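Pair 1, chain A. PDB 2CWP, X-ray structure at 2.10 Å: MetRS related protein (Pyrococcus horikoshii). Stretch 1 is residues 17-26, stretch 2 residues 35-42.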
# COMPACT_ATOMS: atom_id res chain seq x y z
N MET A 17 -9.35 4.62 1.05
CA MET A 17 -8.09 4.54 0.32
C MET A 17 -7.61 5.97 0.17
O MET A 17 -8.40 6.87 -0.13
CB MET A 17 -8.30 3.89 -1.05
CG MET A 17 -8.80 2.46 -0.97
SD MET A 17 -8.77 1.57 -2.54
CE MET A 17 -10.38 2.07 -3.26
N LYS A 18 -6.33 6.20 0.40
CA LYS A 18 -5.78 7.53 0.27
C LYS A 18 -4.45 7.46 -0.44
O LYS A 18 -3.80 6.41 -0.46
CB LYS A 18 -5.58 8.18 1.64
CG LYS A 18 -6.82 8.27 2.49
CD LYS A 18 -6.56 9.13 3.72
CE LYS A 18 -7.86 9.44 4.45
NZ LYS A 18 -7.66 10.51 5.49
N VAL A 19 -4.04 8.58 -1.01
CA VAL A 19 -2.78 8.65 -1.70
C VAL A 19 -1.71 8.80 -0.63
O VAL A 19 -1.86 9.62 0.28
CB VAL A 19 -2.76 9.86 -2.61
CG1 VAL A 19 -1.37 10.10 -3.13
CG2 VAL A 19 -3.76 9.64 -3.75
N GLY A 20 -0.66 7.99 -0.73
CA GLY A 20 0.42 8.06 0.26
C GLY A 20 1.78 8.10 -0.39
O GLY A 20 1.98 7.45 -1.42
N LEU A 21 2.71 8.86 0.19
CA LEU A 21 4.07 8.97 -0.35
C LEU A 21 5.00 8.04 0.41
O LEU A 21 5.11 8.11 1.63
CB LEU A 21 4.59 10.41 -0.23
CG LEU A 21 6.11 10.60 -0.42
CD1 LEU A 21 6.51 10.14 -1.82
CD2 LEU A 21 6.48 12.10 -0.21
N VAL A 22 5.68 7.15 -0.31
CA VAL A 22 6.60 6.22 0.33
C VAL A 22 7.90 6.93 0.69
O VAL A 22 8.73 7.20 -0.17
CB VAL A 22 6.90 5.02 -0.61
CG1 VAL A 22 7.92 4.08 0.05
CG2 VAL A 22 5.60 4.28 -0.92
N LYS A 23 8.06 7.24 1.97
CA LYS A 23 9.25 7.93 2.46
C LYS A 23 10.44 6.97 2.46
O LYS A 23 11.54 7.32 2.04
CB LYS A 23 9.02 8.46 3.86
CG LYS A 23 8.04 9.62 3.94
CD LYS A 23 8.62 10.85 3.26
CE LYS A 23 8.16 12.12 3.96
NZ LYS A 23 8.79 13.32 3.33
N LYS A 24 10.20 5.76 2.94
CA LYS A 24 11.24 4.75 2.99
C LYS A 24 10.65 3.36 2.78
O LYS A 24 9.49 3.10 3.14
CB LYS A 24 11.98 4.80 4.33
CG LYS A 24 12.97 3.66 4.49
CD LYS A 24 13.97 3.89 5.60
CE LYS A 24 15.13 2.94 5.43
NZ LYS A 24 16.40 3.58 5.85
N ALA A 25 11.46 2.48 2.22
CA ALA A 25 11.04 1.11 1.95
C ALA A 25 12.25 0.18 2.07
O ALA A 25 13.28 0.40 1.42
CB ALA A 25 10.46 1.02 0.54
N GLU A 26 12.13 -0.84 2.91
CA GLU A 26 13.23 -1.79 3.08
C GLU A 26 12.71 -3.18 3.37
O GLU A 26 11.72 -3.36 4.08
CB GLU A 26 14.17 -1.34 4.21
CG GLU A 26 13.46 -0.96 5.50
CD GLU A 26 14.41 -0.88 6.70
OE1 GLU A 26 15.53 -0.35 6.53
OE2 GLU A 26 14.02 -1.34 7.80
N ILE A 35 8.25 -6.26 2.50
CA ILE A 35 8.88 -4.95 2.47
C ILE A 35 8.12 -4.03 3.43
O ILE A 35 6.88 -3.96 3.41
CB ILE A 35 8.83 -4.30 1.07
CG1 ILE A 35 9.57 -5.16 0.05
CG2 ILE A 35 9.45 -2.91 1.12
CD1 ILE A 35 9.62 -4.57 -1.32
N LYS A 36 8.87 -3.34 4.29
CA LYS A 36 8.27 -2.42 5.24
C LYS A 36 8.32 -1.03 4.62
O LYS A 36 9.36 -0.61 4.11
CB LYS A 36 9.03 -2.40 6.56
CG LYS A 36 8.33 -1.60 7.66
CD LYS A 36 9.05 -1.74 9.00
CE LYS A 36 10.03 -0.62 9.24
NZ LYS A 36 9.34 0.67 9.50
N LEU A 37 7.19 -0.34 4.64
CA LEU A 37 7.12 1.00 4.08
C LEU A 37 6.74 2.01 5.15
O LEU A 37 5.95 1.72 6.05
CB LEU A 37 6.05 1.06 2.99
CG LEU A 37 6.06 0.05 1.85
CD1 LEU A 37 4.69 0.03 1.15
CD2 LEU A 37 7.18 0.39 0.88
N ILE A 38 7.31 3.20 5.05
CA ILE A 38 6.97 4.27 5.97
C ILE A 38 6.30 5.23 5.00
O ILE A 38 6.96 5.82 4.13
CB ILE A 38 8.21 4.92 6.60
CG1 ILE A 38 8.95 3.88 7.44
CG2 ILE A 38 7.78 6.12 7.45
CD1 ILE A 38 10.27 4.38 8.01
N VAL A 39 4.99 5.38 5.15
CA VAL A 39 4.21 6.20 4.24
C VAL A 39 3.64 7.46 4.85
O VAL A 39 3.02 7.43 5.92
CB VAL A 39 3.07 5.34 3.67
CG1 VAL A 39 2.32 6.08 2.57
CG2 VAL A 39 3.66 4.03 3.18
N ASP A 40 3.86 8.57 4.15
CA ASP A 40 3.39 9.89 4.57
C ASP A 40 2.06 10.20 3.89
O ASP A 40 2.02 10.33 2.67
CB ASP A 40 4.43 10.94 4.16
CG ASP A 40 4.03 12.36 4.55
OD1 ASP A 40 2.97 12.84 4.12
OD2 ASP A 40 4.80 13.01 5.28
N PHE A 41 0.98 10.29 4.66
CA PHE A 41 -0.35 10.63 4.13
C PHE A 41 -0.72 12.09 4.39
O PHE A 41 -1.90 12.45 4.38
CB PHE A 41 -1.44 9.74 4.73
CG PHE A 41 -1.33 8.30 4.35
CD1 PHE A 41 -0.65 7.41 5.17
CD2 PHE A 41 -1.88 7.84 3.17
CE1 PHE A 41 -0.53 6.07 4.81
CE2 PHE A 41 -1.75 6.51 2.80
CZ PHE A 41 -1.07 5.62 3.62
N GLY A 42 0.29 12.91 4.66
CA GLY A 42 0.04 14.32 4.92
C GLY A 42 -0.10 14.65 6.40
O GLY A 42 0.82 15.18 7.01

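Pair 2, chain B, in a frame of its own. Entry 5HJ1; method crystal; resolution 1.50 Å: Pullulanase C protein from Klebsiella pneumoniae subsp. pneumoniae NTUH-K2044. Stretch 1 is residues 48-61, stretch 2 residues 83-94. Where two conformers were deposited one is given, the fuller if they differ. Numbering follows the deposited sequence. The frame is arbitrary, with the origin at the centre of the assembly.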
# COMPACT_ATOMS: atom_id res chain seq x y z
N SER B 48 -7.52 -1.82 -14.42
CA SER B 48 -7.12 -0.48 -14.12
C SER B 48 -6.96 -0.27 -12.64
O SER B 48 -7.02 0.80 -12.11
CB SER B 48 -8.14 0.53 -14.67
OG SER B 48 -7.92 0.74 -16.06
N GLY B 49 -6.73 -1.35 -11.88
CA GLY B 49 -6.54 -1.28 -10.44
C GLY B 49 -5.31 -2.03 -10.03
O GLY B 49 -4.27 -1.92 -10.70
N LEU B 50 -5.36 -2.78 -8.91
CA LEU B 50 -4.18 -3.50 -8.47
C LEU B 50 -4.11 -4.85 -9.17
O LEU B 50 -5.08 -5.37 -9.72
CB LEU B 50 -4.34 -3.73 -6.95
CG LEU B 50 -4.28 -2.50 -6.10
CD1 LEU B 50 -4.53 -2.85 -4.63
CD2 LEU B 50 -3.01 -1.70 -6.24
N GLN B 51 -2.90 -5.37 -9.14
CA GLN B 51 -2.59 -6.70 -9.64
C GLN B 51 -1.96 -7.53 -8.57
O GLN B 51 -1.25 -7.01 -7.72
CB GLN B 51 -1.73 -6.64 -10.87
CG GLN B 51 -2.49 -6.04 -12.05
CD GLN B 51 -3.53 -7.00 -12.62
OE1 GLN B 51 -3.22 -8.10 -13.06
NE2 GLN B 51 -4.80 -6.60 -12.57
N ALA B 52 -2.19 -8.83 -8.61
CA ALA B 52 -1.57 -9.72 -7.65
C ALA B 52 -0.05 -9.51 -7.70
O ALA B 52 0.59 -9.36 -8.78
CB ALA B 52 -1.83 -11.18 -8.05
N ASN B 53 0.51 -9.56 -6.51
CA ASN B 53 1.98 -9.39 -6.33
C ASN B 53 2.52 -8.04 -6.70
O ASN B 53 3.73 -7.87 -6.90
CB ASN B 53 2.74 -10.57 -6.96
CG ASN B 53 2.51 -11.82 -6.22
OD1 ASN B 53 2.61 -11.88 -4.99
ND2 ASN B 53 2.18 -12.88 -6.93
N ASP B 54 1.66 -7.03 -6.74
CA ASP B 54 2.17 -5.69 -6.89
C ASP B 54 3.05 -5.33 -5.68
O ASP B 54 2.86 -5.80 -4.57
CB ASP B 54 1.00 -4.64 -6.91
CG ASP B 54 0.40 -4.39 -8.26
OD1 ASP B 54 1.02 -4.75 -9.30
OD2 ASP B 54 -0.67 -3.77 -8.28
N LEU B 55 4.03 -4.46 -5.92
CA LEU B 55 4.94 -3.96 -4.88
C LEU B 55 4.65 -2.52 -4.60
O LEU B 55 4.96 -1.68 -5.47
CB LEU B 55 6.39 -4.18 -5.30
CG LEU B 55 7.42 -3.80 -4.24
CD1 LEU B 55 7.48 -4.82 -3.13
CD2 LEU B 55 8.84 -3.60 -4.82
N ALA B 56 4.03 -2.24 -3.46
CA ALA B 56 3.75 -0.85 -3.04
C ALA B 56 5.03 -0.16 -2.57
O ALA B 56 5.71 -0.62 -1.65
CB ALA B 56 2.72 -0.78 -1.96
N ILE B 57 5.34 0.96 -3.23
CA ILE B 57 6.54 1.73 -2.90
C ILE B 57 6.28 3.19 -2.43
O ILE B 57 7.21 3.80 -1.85
CB ILE B 57 7.59 1.70 -4.06
CG1 ILE B 57 7.04 2.35 -5.28
CG2 ILE B 57 8.05 0.27 -4.32
CD1 ILE B 57 8.08 2.61 -6.36
N ALA B 58 5.11 3.73 -2.65
CA ALA B 58 4.78 5.10 -2.18
C ALA B 58 3.33 5.19 -1.83
O ALA B 58 2.49 4.55 -2.45
CB ALA B 58 5.17 6.17 -3.22
N LEU B 59 3.04 6.08 -0.89
CA LEU B 59 1.65 6.35 -0.44
C LEU B 59 1.55 7.87 -0.44
O LEU B 59 2.29 8.56 0.25
CB LEU B 59 1.40 5.79 0.95
CG LEU B 59 0.06 6.16 1.61
CD1 LEU B 59 -1.15 5.63 0.90
CD2 LEU B 59 0.03 5.64 3.07
N ASN B 60 0.66 8.40 -1.33
CA ASN B 60 0.53 9.86 -1.50
C ASN B 60 1.84 10.55 -1.74
O ASN B 60 2.16 11.63 -1.23
CB ASN B 60 -0.16 10.50 -0.31
CG ASN B 60 -1.53 9.96 -0.12
OD1 ASN B 60 -2.32 9.85 -1.09
ND2 ASN B 60 -1.85 9.60 1.09
N GLY B 61 2.64 9.91 -2.56
CA GLY B 61 3.89 10.41 -2.94
C GLY B 61 5.06 10.31 -1.94
O GLY B 61 6.15 10.75 -2.22
N ILE B 83 -6.72 8.59 -1.60
CA ILE B 83 -5.31 8.37 -1.43
C ILE B 83 -4.74 7.68 -2.63
O ILE B 83 -5.49 7.00 -3.40
CB ILE B 83 -4.99 7.53 -0.18
CG1 ILE B 83 -5.66 6.13 -0.27
CG2 ILE B 83 -5.44 8.28 1.05
CD1 ILE B 83 -5.22 5.24 0.84
N THR B 84 -3.47 7.89 -2.89
CA THR B 84 -2.87 7.26 -4.04
C THR B 84 -1.76 6.33 -3.62
O THR B 84 -0.92 6.70 -2.78
CB THR B 84 -2.26 8.30 -4.94
OG1 THR B 84 -3.30 9.23 -5.34
CG2 THR B 84 -1.60 7.75 -6.16
N LEU B 85 -1.70 5.19 -4.26
CA LEU B 85 -0.65 4.23 -4.03
C LEU B 85 0.20 4.14 -5.30
O LEU B 85 -0.36 4.10 -6.45
CB LEU B 85 -1.26 2.86 -3.81
CG LEU B 85 -0.61 1.82 -3.00
CD1 LEU B 85 -0.13 2.32 -1.63
CD2 LEU B 85 -1.69 0.70 -2.83
N THR B 86 1.51 4.20 -5.19
CA THR B 86 2.43 3.92 -6.27
C THR B 86 2.91 2.48 -6.11
O THR B 86 3.43 2.15 -5.04
CB THR B 86 3.62 4.86 -6.28
OG1 THR B 86 3.16 6.21 -6.34
CG2 THR B 86 4.50 4.60 -7.47
N VAL B 87 2.73 1.69 -7.15
CA VAL B 87 3.21 0.31 -7.16
C VAL B 87 4.23 0.10 -8.28
O VAL B 87 4.18 0.82 -9.29
CB VAL B 87 2.04 -0.71 -7.31
CG1 VAL B 87 1.07 -0.61 -6.15
CG2 VAL B 87 1.34 -0.56 -8.62
N GLU B 88 5.13 -0.85 -8.08
CA GLU B 88 6.05 -1.29 -9.14
C GLU B 88 5.48 -2.67 -9.58
O GLU B 88 5.11 -3.59 -8.74
CB GLU B 88 7.44 -1.39 -8.52
CG GLU B 88 8.57 -1.07 -9.47
CD GLU B 88 9.88 -0.94 -8.71
OE1 GLU B 88 10.29 -1.96 -8.11
OE2 GLU B 88 10.45 0.17 -8.66
N ARG B 89 5.35 -2.81 -10.89
CA ARG B 89 4.74 -4.00 -11.46
C ARG B 89 5.59 -4.35 -12.71
O ARG B 89 5.67 -3.53 -13.62
CB ARG B 89 3.28 -3.59 -11.78
CG ARG B 89 2.47 -4.60 -12.57
CD ARG B 89 1.20 -3.91 -12.93
NE ARG B 89 0.41 -3.50 -11.76
CZ ARG B 89 -0.70 -2.78 -11.84
NH1 ARG B 89 -1.14 -2.32 -13.02
NH2 ARG B 89 -1.39 -2.52 -10.76
N GLU B 90 6.18 -5.55 -12.75
CA GLU B 90 7.16 -5.97 -13.81
C GLU B 90 8.06 -4.81 -14.27
O GLU B 90 8.11 -4.47 -15.46
CB GLU B 90 6.58 -6.78 -14.98
CG GLU B 90 5.24 -6.36 -15.57
CD GLU B 90 4.05 -7.10 -14.95
OE1 GLU B 90 2.89 -6.64 -15.16
OE2 GLU B 90 4.27 -8.13 -14.28
N GLY B 91 8.73 -4.18 -13.31
CA GLY B 91 9.68 -3.07 -13.58
C GLY B 91 9.14 -1.65 -13.68
O GLY B 91 9.91 -0.69 -13.49
N GLN B 92 7.84 -1.50 -13.96
CA GLN B 92 7.22 -0.16 -14.14
C GLN B 92 6.41 0.34 -12.95
O GLN B 92 5.88 -0.48 -12.20
CB GLN B 92 6.31 -0.14 -15.40
CG GLN B 92 6.85 0.52 -16.67
CD GLN B 92 6.64 2.03 -16.65
OE1 GLN B 92 6.03 2.61 -17.58
NE2 GLN B 92 7.04 2.68 -15.56
N ARG B 93 6.41 1.65 -12.76
CA ARG B 93 5.59 2.25 -11.73
C ARG B 93 4.22 2.57 -12.30
O ARG B 93 4.02 2.87 -13.50
CB ARG B 93 6.20 3.53 -11.17
CG ARG B 93 7.35 3.33 -10.18
CD ARG B 93 8.03 4.66 -9.93
NE ARG B 93 8.97 4.77 -8.81
CZ ARG B 93 10.06 4.02 -8.61
NH1 ARG B 93 10.31 2.95 -9.36
NH2 ARG B 93 10.84 4.29 -7.57
N HIS B 94 3.25 2.48 -11.41
CA HIS B 94 1.86 2.77 -11.71
C HIS B 94 1.23 3.43 -10.51
O HIS B 94 1.40 2.94 -9.37
CB HIS B 94 1.04 1.53 -12.02
CG HIS B 94 1.47 0.71 -13.20
ND1 HIS B 94 0.68 0.58 -14.34
CD2 HIS B 94 2.49 -0.16 -13.37
CE1 HIS B 94 1.24 -0.28 -15.17
NE2 HIS B 94 2.36 -0.72 -14.62
O HOH W 1 -3.56 -0.84 -13.15
O HOH W 2 1.78 7.55 -4.19

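What backbone arrangement do the two pairs share? Each is a pair of antiparallel strands interrupted by a beta bulge, their directions 130° apart in pair 1 and 136° in pair 2, and the N, CA and C atoms of 14 central residues superpose with an RMSD of 0.8 Å. The bulge falls at the same place. In pair 1 the carbonyl A:Ile38 O accepts from A:Lys23 N at 2.8 Å and, weakly, from A:Lys24 N at 3.5 Å. In pair 2 B:Thr86 O accepts from B:Ile57 N at 2.9 Å and, weakly, from B:Ala58 N at 3.3 Å. The extra residue, A:Lys23 or B:Ile57, has a psi of -44° or -16°, far from that of a regular strand, so two consecutive amides can turn to one oxygen.

How do the flanking backbone bonds hold this register? Before the bulge, A:Leu21 and A:Asp40 bond reciprocally, A:Leu21 N to A:Asp40 O at 3.0 Å and A:Asp40 N to A:Leu21 O at 2.9 Å. B:Leu55 and B:Glu88 repeat this, with B:Leu55 N to B:Glu88 O at 3.1 Å and B:Glu88 N to B:Leu55 O at 2.7 Å. Beyond it, A:Ile38 N reaches A:Lys24 O at 2.9 Å, just as B:Thr86 N reaches B:Ala58 O at 2.9 Å.

What fills the buried face at the matched positions? A:Val22, A:Ala25, A:Leu37 and A:Val39 match B:Ala56, B:Leu59, B:Leu85 and B:Val87. The small and large residues trade places on the first strand: valine then alanine in pair 1, alanine then leucine in pair 2. In both, a leucine opposite bridges the two positions. A:Leu37 CD2 lies 3.9 Å from A:Val22 CG1 and 3.4 Å from A:Ala25 CB, whereas B:Leu85 CD1 lies 4.2 Å from B:Ala56 CB and 4.3 Å from B:Leu59 CD1. B:Leu59 also extends to B:Ile83, with CD1 atoms 4.1 Å apart.

How is the end near A:Gly20 and B:Asp54 closed? These positions match, as do A:Phe41 and B:Arg89, but the chemistry differs. A:Gly20 CA approaches A:Phe41 CE2 to 3.7 Å and A:Val39 CG1 to 3.6 Å; an ideal CB would clash with both atoms, so the missing side chain leaves room for the aromatic ring. In pair 2 the buried B:Asp54 forms a two-pronged salt bridge with B:Arg89, OD1 to NE at 2.8 Å and OD2 to NH2 at 2.9 Å. That charged pair replaces ring packing against bare backbone, and B:Arg89 NH2 also donates to B:Gly49 O at 2.9 Å.

How do side chains differ at the bulge? A:Lys23 stays exposed, its NZ 4.5 Å from A:Asp40 OD2, opposite charges too far apart for a salt bridge. The matching B:Ile57 is buried, and its CD1 packs over one face of the B:Arg93 guanidinium, 3.3 Å from CZ of B:Arg93.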